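Local coordinates for protein 4-alpha-glucanotransferase (Aquifex aeolicus, PDB 1TZ7) that is an amylomaltase, also called disproportionating enzyme, of the 4-alpha-glucanotransferase family, built around a parallel beta/alpha barrel, at residues S79-F84 and A160-E165. Residues are numbered along the deposited sequence; the frame is centred on the assembly and turned at random.
Sequences SSNSLF and AIKEEE
In the eight-stranded beta/alpha barrel of this amylomaltase, the long loop that follows strand 60-62 reaches out to helix 149-165, part of the helical region inserted before the third barrel strand, and Asn81 meets Lys162 there at the surface. The backbones stay well apart, with 10.9 Å between Asn81 CA and Lys162 CA, so a long side chain has to span the gap. Lysine suits this: its CG stands anti to the backbone N (chi1 -168°), the chain extends across to Asn81, and a bend at chi3 (88°) helps set the direction of the ammonium end. Lys162 NZ comes to 3.3 Å from the atom modelled as Asn81 ND2. This amide was probably assigned the wrong way round; with nitrogen and oxygen exchanged, its oxygen would face the ammonium group, and a hydrogen bond is possible but not established. Lys162 also has a weak, long ion pair with Glu168.

A short polar side chain suits this partly exposed place, where Asn81 also rests on Tyr155, Tyr158 and Met159 of the same helix, while its backbone is hydrogen-bonded to Ala236. Small serines suit the loop on either side of it because their short hydroxyls can turn back onto the main chain, making two successive ST turns: Ser80 OG accepts from Ser82 N at 3.2 Å, and Ser82 OG accepts from Phe84 N with an N-H...O angle of 156°.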
loop_
_atom_site.group_PDB
_atom_site.type_symbol
_atom_site.label_atom_id
_atom_site.label_comp_id
_atom_site.label_asym_id
_atom_site.label_seq_id
_atom_site.Cartn_x
_atom_site.Cartn_y
_atom_site.Cartn_z
ATOM N N SER A 79 0.946 -4.863 7.172
ATOM C CA SER A 79 1.604 -5.556 8.285
ATOM C C SER A 79 2.611 -6.582 7.760
ATOM O O SER A 79 2.307 -7.775 7.648
ATOM C CB SER A 79 0.567 -6.239 9.177
ATOM O OG SER A 79 1.128 -6.596 10.423
ATOM N N SER A 80 3.811 -6.102 7.446
ATOM C CA SER A 80 4.795 -6.876 6.700
ATOM C C SER A 80 6.074 -7.019 7.514
ATOM O O SER A 80 6.353 -6.207 8.392
ATOM C CB SER A 80 5.110 -6.174 5.367
ATOM O OG SER A 80 6.088 -6.882 4.629
ATOM N N ASN A 81 6.857 -8.047 7.213
ATOM C CA ASN A 81 8.172 -8.193 7.825
ATOM C C ASN A 81 9.261 -7.320 7.148
ATOM O O ASN A 81 10.436 -7.447 7.458
ATOM C CB ASN A 81 8.605 -9.681 7.863
ATOM C CG ASN A 81 8.625 -10.338 6.475
ATOM O OD1 ASN A 81 8.773 -9.669 5.457
ATOM N ND2 ASN A 81 8.479 -11.664 6.448
ATOM N N SER A 82 8.848 -6.437 6.230
ATOM C CA SER A 82 9.773 -5.460 5.628
ATOM C C SER A 82 9.028 -4.340 4.903
ATOM O O SER A 82 8.142 -4.598 4.091
ATOM C CB SER A 82 10.720 -6.154 4.655
ATOM O OG SER A 82 11.594 -5.221 4.044
ATOM N N LEU A 83 9.407 -3.093 5.196
ATOM C CA LEU A 83 8.835 -1.924 4.519
ATOM C C LEU A 83 9.546 -1.644 3.199
ATOM O O LEU A 83 9.157 -0.744 2.457
ATOM C CB LEU A 83 8.928 -0.683 5.425
ATOM C CG LEU A 83 8.146 -0.756 6.735
ATOM C CD1 LEU A 83 8.504 0.416 7.639
ATOM C CD2 LEU A 83 6.639 -0.790 6.464
ATOM N N PHE A 84 10.589 -2.415 2.912
ATOM C CA PHE A 84 11.420 -2.181 1.732
ATOM C C PHE A 84 11.227 -3.272 0.668
ATOM O O PHE A 84 11.208 -2.988 -0.527
ATOM C CB PHE A 84 12.894 -2.098 2.139
ATOM C CG PHE A 84 13.248 -0.833 2.858
ATOM C CD1 PHE A 84 12.957 -0.679 4.211
ATOM C CD2 PHE A 84 13.869 0.219 2.183
ATOM C CE1 PHE A 84 13.283 0.502 4.881
ATOM C CE2 PHE A 84 14.195 1.400 2.851
ATOM C CZ PHE A 84 13.901 1.537 4.200
ATOM N N ALA A 160 16.859 -15.638 6.128
ATOM C CA ALA A 160 17.634 -16.887 6.171
ATOM C C ALA A 160 17.741 -17.426 7.597
ATOM O O ALA A 160 17.717 -18.639 7.815
ATOM C CB ALA A 160 19.014 -16.667 5.589
ATOM N N ILE A 161 17.858 -16.516 8.564
ATOM C CA ILE A 161 17.929 -16.892 9.977
ATOM C C ILE A 161 16.549 -17.302 10.493
ATOM O O ILE A 161 16.427 -18.235 11.283
ATOM C CB ILE A 161 18.489 -15.712 10.827
ATOM C CG1 ILE A 161 19.910 -15.359 10.380
ATOM C CG2 ILE A 161 18.487 -16.073 12.314
ATOM C CD1 ILE A 161 20.362 -13.985 10.817
ATOM N N LYS A 162 15.515 -16.596 10.035
ATOM C CA LYS A 162 14.129 -16.933 10.378
ATOM C C LYS A 162 13.779 -18.342 9.888
ATOM O O LYS A 162 13.072 -19.088 10.562
ATOM C CB LYS A 162 13.164 -15.911 9.759
ATOM C CG LYS A 162 11.739 -16.008 10.280
ATOM C CD LYS A 162 10.957 -14.719 10.027
ATOM C CE LYS A 162 10.287 -14.724 8.663
ATOM N NZ LYS A 162 8.941 -14.093 8.707
ATOM N N GLU A 163 14.286 -18.688 8.709
ATOM C CA GLU A 163 14.092 -20.019 8.139
ATOM C C GLU A 163 14.728 -21.088 9.022
ATOM O O GLU A 163 14.093 -22.079 9.365
ATOM C CB GLU A 163 14.712 -20.086 6.741
ATOM C CG GLU A 163 13.714 -20.311 5.624
ATOM C CD GLU A 163 14.322 -20.084 4.254
ATOM O OE1 GLU A 163 15.565 -20.002 4.161
ATOM O OE2 GLU A 163 13.560 -19.989 3.272
ATOM N N GLU A 164 15.990 -20.873 9.379
ATOM C CA GLU A 164 16.781 -21.883 10.071
ATOM C C GLU A 164 16.220 -22.145 11.462
ATOM O O GLU A 164 15.831 -23.267 11.783
ATOM C CB GLU A 164 18.247 -21.432 10.169
ATOM C CG GLU A 164 19.170 -22.429 10.863
ATOM C CD GLU A 164 19.771 -23.438 9.902
ATOM O OE1 GLU A 164 20.962 -23.776 10.064
ATOM O OE2 GLU A 164 19.055 -23.893 8.988
ATOM N N GLU A 165 16.177 -21.101 12.284
ATOM C CA GLU A 165 15.738 -21.231 13.674
ATOM C C GLU A 165 14.229 -21.492 13.765
ATOM O O GLU A 165 13.744 -22.024 14.763
ATOM C CB GLU A 165 16.103 -19.965 14.477
ATOM C CG GLU A 165 17.404 -20.081 15.274
ATOM C CD GLU A 165 17.378 -21.216 16.291
ATOM O OE1 GLU A 165 16.305 -21.464 16.886
ATOM O OE2 GLU A 165 18.431 -21.858 16.496
#